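Local coordinates for possible periplasmic protein (Campylobacter jejuni, PDB 3RGC) that acts as a SurA-like chaperone of the periplasm and may also catalyse peptidyl-prolyl cis-trans isomerisation, at residues I36-E41 with L97-L102; K46-V51 with Y103-S108; N62-Q67 with N73-N78. All coordinates share one frame; numbering follows the deposited sequence.

The three contacts illustrate how a run of helices closes on itself: two pin the pair that is outer in sequence, and a third joins the inner pair. Contacts 1 and 2 are neighbouring sites between helix 30-48 and helix 86-107, with centres 9 Å apart; contact 2 lies at the end of helix 30-48 and the loop after it. They also touch: Lys101 NZ probably donates a hydrogen bond of 2.8 Å to Val51 O, and Lys101 CB packs against Ile50 CG2 at 3.7 Å. Contact 3 is nested within the loop closed by either of the others. Its centre is about 25 Å from that of contact 1 and about 28 Å from that of contact 2, and it touches neither.

Contact 1 (I36-E41 with L97-L102)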
loop_
_atom_site.group_PDB
_atom_site.type_symbol
_atom_site.label_atom_id
_atom_site.label_comp_id
_atom_site.label_asym_id
_atom_site.label_seq_id
_atom_site.Cartn_x
_atom_site.Cartn_y
_atom_site.Cartn_z
ATOM N N ILE B 36 38.004 -16.045 0.310
ATOM C CA ILE B 36 38.805 -15.229 -0.597
ATOM C C ILE B 36 38.152 -13.862 -0.733
ATOM O O ILE B 36 38.805 -12.839 -0.572
ATOM C CB ILE B 36 38.990 -15.866 -1.983
ATOM C CG1 ILE B 36 39.760 -17.183 -1.874
ATOM C CG2 ILE B 36 39.713 -14.919 -2.912
ATOM C CD1 ILE B 36 40.234 -17.692 -3.193
ATOM N N ASN B 37 36.854 -13.846 -0.994
ATOM C CA ASN B 37 36.135 -12.578 -1.086
ATOM C C ASN B 37 36.134 -11.780 0.226
ATOM O O ASN B 37 36.237 -10.558 0.203
ATOM C CB ASN B 37 34.706 -12.798 -1.594
ATOM C CG ASN B 37 33.922 -11.505 -1.712
ATOM O OD1 ASN B 37 34.037 -10.779 -2.703
ATOM N ND2 ASN B 37 33.110 -11.214 -0.700
ATOM N N GLU B 38 36.021 -12.453 1.369
ATOM C CA GLU B 38 36.071 -11.728 2.641
ATOM C C GLU B 38 37.398 -11.025 2.813
ATOM O O GLU B 38 37.457 -9.926 3.342
ATOM C CB GLU B 38 35.856 -12.649 3.825
ATOM C CG GLU B 38 34.410 -12.940 4.133
ATOM C CD GLU B 38 34.264 -13.726 5.417
ATOM O OE1 GLU B 38 35.283 -13.870 6.134
ATOM O OE2 GLU B 38 33.140 -14.199 5.705
ATOM N N LYS B 39 38.479 -11.655 2.376
ATOM C CA LYS B 39 39.782 -11.006 2.528
ATOM C C LYS B 39 39.900 -9.797 1.610
ATOM O O LYS B 39 40.494 -8.793 1.983
ATOM C CB LYS B 39 40.928 -11.981 2.289
ATOM C CG LYS B 39 40.952 -13.145 3.256
ATOM C CD LYS B 39 40.888 -12.655 4.688
ATOM C CE LYS B 39 40.950 -13.807 5.666
ATOM N NZ LYS B 39 40.865 -13.321 7.073
ATOM N N MET B 40 39.331 -9.896 0.412
ATOM C CA MET B 40 39.315 -8.767 -0.510
ATOM C C MET B 40 38.586 -7.590 0.132
ATOM O O MET B 40 39.041 -6.458 0.041
ATOM C CB MET B 40 38.657 -9.140 -1.847
ATOM C CG MET B 40 39.506 -10.008 -2.776
ATOM S SD MET B 40 38.625 -10.496 -4.297
ATOM C CE MET B 40 38.257 -8.911 -4.900
ATOM N N GLU B 41 37.463 -7.861 0.796
ATOM C CA GLU B 41 36.668 -6.786 1.400
ATOM C C GLU B 41 37.412 -6.122 2.541
ATOM O O GLU B 41 37.469 -4.903 2.635
ATOM C CB GLU B 41 35.346 -7.328 1.954
ATOM C CG GLU B 41 34.358 -7.782 0.891
ATOM C CD GLU B 41 33.188 -8.556 1.483
ATOM O OE1 GLU B 41 33.284 -8.981 2.653
ATOM O OE2 GLU B 41 32.179 -8.745 0.778
ATOM N N LEU B 97 27.418 -4.050 9.047
ATOM C CA LEU B 97 27.450 -2.597 8.855
ATOM C C LEU B 97 28.740 -2.148 8.187
ATOM O O LEU B 97 28.727 -1.236 7.356
ATOM C CB LEU B 97 27.291 -1.847 10.174
ATOM C CG LEU B 97 25.948 -1.914 10.902
ATOM C CD1 LEU B 97 26.100 -1.378 12.332
ATOM C CD2 LEU B 97 24.889 -1.137 10.143
ATOM N N GLU B 98 29.853 -2.764 8.575
ATOM C CA GLU B 98 31.131 -2.457 7.960
ATOM C C GLU B 98 31.032 -2.780 6.474
ATOM O O GLU B 98 31.423 -1.971 5.630
ATOM C CB GLU B 98 32.266 -3.256 8.607
ATOM C CG GLU B 98 32.645 -2.812 10.001
ATOM C CD GLU B 98 33.538 -3.832 10.716
ATOM O OE1 GLU B 98 33.330 -5.044 10.513
ATOM O OE2 GLU B 98 34.448 -3.426 11.475
ATOM N N LYS B 99 30.485 -3.953 6.162
ATOM C CA LYS B 99 30.286 -4.367 4.778
ATOM C C LYS B 99 29.337 -3.415 4.051
ATOM O O LYS B 99 29.555 -3.092 2.875
ATOM C CB LYS B 99 29.761 -5.807 4.686
ATOM C CG LYS B 99 30.777 -6.898 5.058
ATOM C CD LYS B 99 30.157 -8.309 4.933
ATOM C CE LYS B 99 31.067 -9.391 5.499
ATOM N NZ LYS B 99 31.470 -10.394 4.455
ATOM N N ARG B 100 28.295 -2.959 4.741
ATOM C CA ARG B 100 27.374 -1.999 4.128
ATOM C C ARG B 100 28.051 -0.655 3.864
ATOM O O ARG B 100 27.861 -0.079 2.792
ATOM C CB ARG B 100 26.096 -1.804 4.953
ATOM C CG ARG B 100 24.981 -2.766 4.568
ATOM C CD ARG B 100 23.631 -2.376 5.161
ATOM N NE ARG B 100 23.541 -2.672 6.587
ATOM C CZ ARG B 100 23.442 -3.900 7.088
ATOM N NH1 ARG B 100 23.435 -4.953 6.279
ATOM N NH2 ARG B 100 23.362 -4.075 8.401
ATOM N N LYS B 101 28.845 -0.159 4.820
ATOM C CA LYS B 101 29.604 1.070 4.578
ATOM C C LYS B 101 30.529 0.895 3.357
ATOM O O LYS B 101 30.645 1.791 2.521
ATOM C CB LYS B 101 30.409 1.494 5.808
ATOM C CG LYS B 101 29.644 2.312 6.838
ATOM C CD LYS B 101 30.582 2.836 7.919
ATOM C CE LYS B 101 29.964 3.982 8.693
ATOM N NZ LYS B 101 31.009 4.779 9.423
ATOM N N LEU B 102 31.149 -0.281 3.245
ATOM C CA LEU B 102 32.102 -0.572 2.169
ATOM C C LEU B 102 31.436 -0.493 0.803
ATOM O O LEU B 102 31.928 0.179 -0.107
ATOM C CB LEU B 102 32.737 -1.966 2.364
ATOM C CG LEU B 102 33.510 -2.496 1.151
ATOM C CD1 LEU B 102 34.669 -1.567 0.828
ATOM C CD2 LEU B 102 34.009 -3.946 1.321
#
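The carboxylate of Glu41 is the flat group of this contact, and Lys99 meets it at one of its oxygens. The ammonium nitrogen takes the syn lone pair of that oxygen, donating a hydrogen bond of 2.9 Å from Lys99 NZ to Glu41 OE1 as part of a salt bridge. The neighbouring methylene follows at 3.6 Å, Lys99 CE to Glu41 OE1, so that the same oxygen is also met by the aliphatic end of the lysine. A second carboxylate, that of Glu38, stands close by without closing a salt bridge: its OE2 is 4.3 Å from Lys99 NZ, and its nearest atom to that nitrogen is CG. Glu41 thus grips the ammonium group and Glu38 lies nearby, which would be expected to favour its positive charge.

The lysine chain runs extended as far as CE, then bends at chi4 (-119°), and it crosses the Glu41 side chain at about a right angle. On the apolar side of the contact, Leu102 reaches the stem of the same glutamate, its CD2 lying 3.7 Å from Glu41 CB. Glu41 is buried, with its carboxylate serving Lys99 and its methylenes serving the leucine.

The axes of the two segments come within 12.1 Å at an angle of 67°, a separation that the long Glu41 and Lys99 side chains span. Leu102 packs further along helix 30-48 on Gln44, Met45 and Leu48, while Leu97 rests on helix 54-67 through Leu57 and Ala60. Another flank of segment 36-41 meets helix 218-244, where Met40 lies on Phe238 and Leu241.

Contact 2 (K46-V51 with Y103-S108); sequences KQLGIV and YEKIAS
Leu48 and Ile50 both bring a terminal methyl to the stem of Lys105, a case in which a lysine contributes its hydrocarbon rather than its charge. Lys105 CG stands anti to the backbone N, and the chain then turns sharply at chi2 (63°), leaving CB and CG as the atoms that meet the other segment. Leu48 CD1 lies 4.0 Å from Lys105 CG, and Ile50 CD1 lies 4.0 Å from Lys105 CB. The isoleucine achieves this by folding: with chi2 at -55° its CD1 is tucked round rather than extended, although the residue's CB is not directed straight at the opposing helix. Leu48, by contrast, has its CB pointing toward that helix, and its CD1 also reaches the buried Ile106, 4.2 Å from CG1 of that residue.

Between the two apolar residues the chain makes a Schellman motif. Gly49 leaves the helical conformation with a positive phi (64°), and one of the motif's two bonds back into the last turn runs from Gly49 N to Lys46 O, 3.1 Å. With this turn the chain leaves the helix, and Ile50, in the loop, also reaches Lys105.

Near the close of the partner helix, Ser108 OG donates to Lys105 O across 2.7 Å, lying in the plane of that carbonyl and meeting a lone pair of the oxygen. Beyond this pair, Ile106 packs on Tyr237 and Phe238 of helix 218-244.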
loop_
_atom_site.group_PDB
_atom_site.type_symbol
_atom_site.label_atom_id
_atom_site.label_comp_id
_atom_site.label_asym_id
_atom_site.label_seq_id
_atom_site.Cartn_x
_atom_site.Cartn_y
_atom_site.Cartn_z
ATOM N N LYS B 46 40.324 -1.387 4.797
ATOM C CA LYS B 46 41.522 -0.673 5.227
ATOM C C LYS B 46 41.832 0.522 4.328
ATOM O O LYS B 46 41.965 1.655 4.800
ATOM C CB LYS B 46 42.730 -1.616 5.208
ATOM C CG LYS B 46 42.582 -2.852 6.080
ATOM C CD LYS B 46 43.797 -3.754 5.945
ATOM C CE LYS B 46 43.602 -5.047 6.709
ATOM N NZ LYS B 46 43.250 -4.767 8.116
ATOM N N GLN B 47 41.963 0.252 3.030
ATOM C CA GLN B 47 42.374 1.265 2.067
ATOM C C GLN B 47 41.377 2.415 1.955
ATOM O O GLN B 47 41.770 3.560 1.755
ATOM C CB GLN B 47 42.581 0.635 0.689
ATOM C CG GLN B 47 43.627 -0.472 0.659
ATOM C CD GLN B 47 43.761 -1.086 -0.722
ATOM O OE1 GLN B 47 43.525 -0.420 -1.732
ATOM N NE2 GLN B 47 44.127 -2.368 -0.775
ATOM N N LEU B 48 40.086 2.118 2.070
ATOM C CA LEU B 48 39.072 3.161 1.938
ATOM C C LEU B 48 38.731 3.782 3.288
ATOM O O LEU B 48 37.915 4.687 3.366
ATOM C CB LEU B 48 37.813 2.623 1.256
ATOM C CG LEU B 48 38.003 2.078 -0.163
ATOM C CD1 LEU B 48 36.742 1.329 -0.672
ATOM C CD2 LEU B 48 38.427 3.194 -1.128
ATOM N N GLY B 49 39.378 3.302 4.343
ATOM C CA GLY B 49 39.156 3.832 5.672
ATOM C C GLY B 49 37.736 3.604 6.140
ATOM O O GLY B 49 37.095 4.508 6.663
ATOM N N ILE B 50 37.238 2.391 5.942
ATOM C CA ILE B 50 35.905 2.051 6.397
ATOM C C ILE B 50 36.014 1.686 7.857
ATOM O O ILE B 50 36.912 0.949 8.231
ATOM C CB ILE B 50 35.337 0.833 5.637
ATOM C CG1 ILE B 50 35.276 1.112 4.137
ATOM C CG2 ILE B 50 33.952 0.474 6.157
ATOM C CD1 ILE B 50 34.504 2.377 3.786
ATOM N N VAL B 51 35.100 2.196 8.681
ATOM C CA VAL B 51 35.066 1.844 10.101
ATOM C C VAL B 51 33.686 2.095 10.747
ATOM O O VAL B 51 32.948 2.978 10.332
ATOM C CB VAL B 51 36.168 2.602 10.892
ATOM C CG1 VAL B 51 35.805 4.060 11.021
ATOM C CG2 VAL B 51 36.354 1.992 12.256
ATOM N N TYR B 103 30.303 -1.173 0.663
ATOM C CA TYR B 103 29.573 -1.146 -0.604
ATOM C C TYR B 103 28.923 0.219 -0.920
ATOM O O TYR B 103 28.749 0.565 -2.084
ATOM C CB TYR B 103 28.558 -2.288 -0.660
ATOM C CG TYR B 103 29.237 -3.632 -0.671
ATOM C CD1 TYR B 103 30.023 -4.008 -1.733
ATOM C CD2 TYR B 103 29.122 -4.503 0.393
ATOM C CE1 TYR B 103 30.668 -5.223 -1.744
ATOM C CE2 TYR B 103 29.768 -5.720 0.396
ATOM C CZ TYR B 103 30.541 -6.076 -0.678
ATOM O OH TYR B 103 31.187 -7.292 -0.703
ATOM N N GLU B 104 28.562 0.988 0.102
ATOM C CA GLU B 104 28.096 2.359 -0.131
ATOM C C GLU B 104 29.230 3.186 -0.710
ATOM O O GLU B 104 29.055 3.880 -1.694
ATOM C CB GLU B 104 27.693 3.044 1.169
ATOM C CG GLU B 104 26.540 2.459 1.938
ATOM C CD GLU B 104 26.438 3.075 3.335
ATOM O OE1 GLU B 104 26.979 4.190 3.545
ATOM O OE2 GLU B 104 25.835 2.438 4.228
ATOM N N LYS B 105 30.387 3.139 -0.053
ATOM C CA LYS B 105 31.573 3.858 -0.504
ATOM C C LYS B 105 31.895 3.494 -1.951
ATOM O O LYS B 105 32.037 4.360 -2.818
ATOM C CB LYS B 105 32.760 3.509 0.410
ATOM C CG LYS B 105 34.054 4.236 0.099
ATOM C CD LYS B 105 33.894 5.742 0.285
ATOM C CE LYS B 105 35.231 6.465 0.207
ATOM N NZ LYS B 105 35.077 7.956 0.222
ATOM N N ILE B 106 31.996 2.201 -2.220
ATOM C CA ILE B 106 32.285 1.752 -3.565
ATOM C C ILE B 106 31.272 2.309 -4.549
ATOM O O ILE B 106 31.649 2.857 -5.576
ATOM C CB ILE B 106 32.337 0.212 -3.656
ATOM C CG1 ILE B 106 33.610 -0.315 -2.992
ATOM C CG2 ILE B 106 32.284 -0.258 -5.105
ATOM C CD1 ILE B 106 33.756 -1.805 -3.116
ATOM N N ALA B 107 29.984 2.172 -4.253
ATOM C CA ALA B 107 28.982 2.695 -5.185
ATOM C C ALA B 107 29.048 4.224 -5.361
ATOM O O ALA B 107 28.608 4.747 -6.380
ATOM C CB ALA B 107 27.605 2.281 -4.767
ATOM N N SER B 108 29.586 4.942 -4.376
ATOM C CA SER B 108 29.657 6.398 -4.480
ATOM C C SER B 108 30.685 6.795 -5.535
ATOM O O SER B 108 30.805 7.961 -5.894
ATOM C CB SER B 108 29.993 7.044 -3.130
ATOM O OG SER B 108 31.388 7.024 -2.853
#

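Contact 3 (N62-Q67 with N73-N78); sequences NKMLAQ and NAFKAN
Two consecutive helices joined by a short loop, 54-67 and 72-81, meet here around one aromatic side chain within the SurA N-terminal region. Phe75 is that side chain: its CB points toward the earlier helix, and with chi1 at 176° the ring extends away from its own backbone N, out to Met64 and Leu65. Leu65 makes the closer approach, its CD2 lying 3.7 Å from Phe75 CB and 4.0 Å from Phe75 CG; the two side chains cross at about a right angle, and the methyl touches the root of the ring obliquely. Met64 supplies the second touch. Its CE is 4.2 Å from Phe75 CD1, and its sulfur stands 5.2 Å from the ring centroid, 33° off the ring normal, also an oblique approach. Although successive residues of a helix point in different directions, both reach Phe75, Met64 through the end of its chain and Leu65 through its CD2 methyl.

Phe75 also meets the ring of Phe89 on helix 86-107, their planes inclined at about 55°, while Lys76 makes a cation-pi contact with Tyr86. The pairing of Met64 sulfur with the Phe75 ring is a Met-aromatic contact, joining two successive helices across their short connecting loop in the largely helical SurA N-terminal region.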
loop_
_atom_site.group_PDB
_atom_site.type_symbol
_atom_site.label_atom_id
_atom_site.label_comp_id
_atom_site.label_asym_id
_atom_site.label_seq_id
_atom_site.Cartn_x
_atom_site.Cartn_y
_atom_site.Cartn_z
ATOM N N ASN B 62 19.321 0.365 17.620
ATOM C CA ASN B 62 18.030 0.998 17.912
ATOM C C ASN B 62 17.120 1.161 16.680
ATOM O O ASN B 62 15.924 0.913 16.740
ATOM C CB ASN B 62 18.231 2.344 18.603
ATOM C CG ASN B 62 19.027 2.227 19.891
ATOM O OD1 ASN B 62 18.946 1.221 20.596
ATOM N ND2 ASN B 62 19.796 3.262 20.210
ATOM N N LYS B 63 17.690 1.595 15.567
ATOM C CA LYS B 63 16.930 1.756 14.339
ATOM C C LYS B 63 16.347 0.435 13.851
ATOM O O LYS B 63 15.251 0.413 13.293
ATOM C CB LYS B 63 17.813 2.336 13.246
ATOM C CG LYS B 63 18.131 3.813 13.381
ATOM C CD LYS B 63 19.067 4.188 12.223
ATOM C CE LYS B 63 19.436 5.659 12.184
ATOM N NZ LYS B 63 20.294 5.930 10.985
ATOM N N MET B 64 17.081 -0.659 14.046
ATOM C CA MET B 64 16.567 -1.986 13.703
ATOM C C MET B 64 15.423 -2.387 14.648
ATOM O O MET B 64 14.404 -2.922 14.202
ATOM C CB MET B 64 17.696 -3.023 13.697
ATOM C CG MET B 64 17.269 -4.468 13.427
ATOM S SD MET B 64 17.602 -5.555 14.834
ATOM C CE MET B 64 16.052 -5.434 15.696
ATOM N N LEU B 65 15.584 -2.103 15.944
ATOM C CA LEU B 65 14.501 -2.282 16.927
ATOM C C LEU B 65 13.210 -1.564 16.514
ATOM O O LEU B 65 12.149 -2.187 16.451
ATOM C CB LEU B 65 14.915 -1.804 18.328
ATOM C CG LEU B 65 16.126 -2.467 19.021
ATOM C CD1 LEU B 65 16.313 -1.951 20.452
ATOM C CD2 LEU B 65 16.062 -3.991 19.008
ATOM N N ALA B 66 13.287 -0.262 16.241
ATOM C CA ALA B 66 12.092 0.492 15.837
ATOM C C ALA B 66 11.442 -0.080 14.566
ATOM O O ALA B 66 10.226 -0.275 14.510
ATOM C CB ALA B 66 12.418 1.962 15.645
ATOM N N GLN B 67 12.258 -0.346 13.551
ATOM C CA GLN B 67 11.763 -0.919 12.304
ATOM C C GLN B 67 11.034 -2.243 12.533
ATOM O O GLN B 67 10.193 -2.640 11.724
ATOM C CB GLN B 67 12.908 -1.087 11.289
ATOM C CG GLN B 67 13.447 0.245 10.746
ATOM C CD GLN B 67 14.866 0.149 10.186
ATOM O OE1 GLN B 67 15.467 -0.928 10.150
ATOM N NE2 GLN B 67 15.407 1.286 9.751
ATOM N N ASN B 73 15.156 -4.517 25.570
ATOM C CA ASN B 73 14.866 -5.557 26.554
ATOM C C ASN B 73 14.128 -6.752 25.949
ATOM O O ASN B 73 14.463 -7.906 26.218
ATOM C CB ASN B 73 14.074 -4.981 27.728
ATOM C CG ASN B 73 14.903 -4.062 28.589
ATOM O OD1 ASN B 73 16.032 -3.724 28.239
ATOM N ND2 ASN B 73 14.347 -3.646 29.723
ATOM N N ALA B 74 13.121 -6.467 25.133
ATOM C CA ALA B 74 12.356 -7.516 24.469
ATOM C C ALA B 74 13.246 -8.272 23.484
ATOM O O ALA B 74 13.229 -9.503 23.427
ATOM C CB ALA B 74 11.143 -6.926 23.760
ATOM N N PHE B 75 14.030 -7.530 22.711
ATOM C CA PHE B 75 14.961 -8.167 21.797
ATOM C C PHE B 75 15.966 -9.037 22.559
ATOM O O PHE B 75 16.356 -10.112 22.082
ATOM C CB PHE B 75 15.683 -7.139 20.914
ATOM C CG PHE B 75 16.717 -7.753 20.020
ATOM C CD1 PHE B 75 16.360 -8.296 18.801
ATOM C CD2 PHE B 75 18.037 -7.825 20.420
ATOM C CE1 PHE B 75 17.306 -8.881 17.986
ATOM C CE2 PHE B 75 18.990 -8.411 19.615
ATOM C CZ PHE B 75 18.624 -8.944 18.397
ATOM N N LYS B 76 16.366 -8.586 23.748
ATOM C CA LYS B 76 17.335 -9.325 24.556
ATOM C C LYS B 76 16.724 -10.590 25.160
ATOM O O LYS B 76 17.422 -11.586 25.379
ATOM C CB LYS B 76 17.914 -8.442 25.662
ATOM C CG LYS B 76 19.159 -7.660 25.261
ATOM C CD LYS B 76 19.512 -6.667 26.345
ATOM C CE LYS B 76 20.854 -6.024 26.097
ATOM N NZ LYS B 76 21.142 -4.963 27.098
ATOM N N ALA B 77 15.422 -10.554 25.425
ATOM C CA ALA B 77 14.748 -11.725 25.976
ATOM C C ALA B 77 14.597 -12.776 24.880
ATOM O O ALA B 77 14.941 -13.942 25.072
ATOM C CB ALA B 77 13.401 -11.343 26.574
ATOM N N ASN B 78 14.110 -12.351 23.720
ATOM C CA ASN B 78 14.023 -13.235 22.571
ATOM C C ASN B 78 15.336 -13.958 22.300
ATOM O O ASN B 78 15.346 -15.162 22.052
ATOM C CB ASN B 78 13.581 -12.463 21.322
ATOM C CG ASN B 78 13.804 -13.250 20.039
ATOM O OD1 ASN B 78 13.076 -14.197 19.746
ATOM N ND2 ASN B 78 14.814 -12.856 19.265
#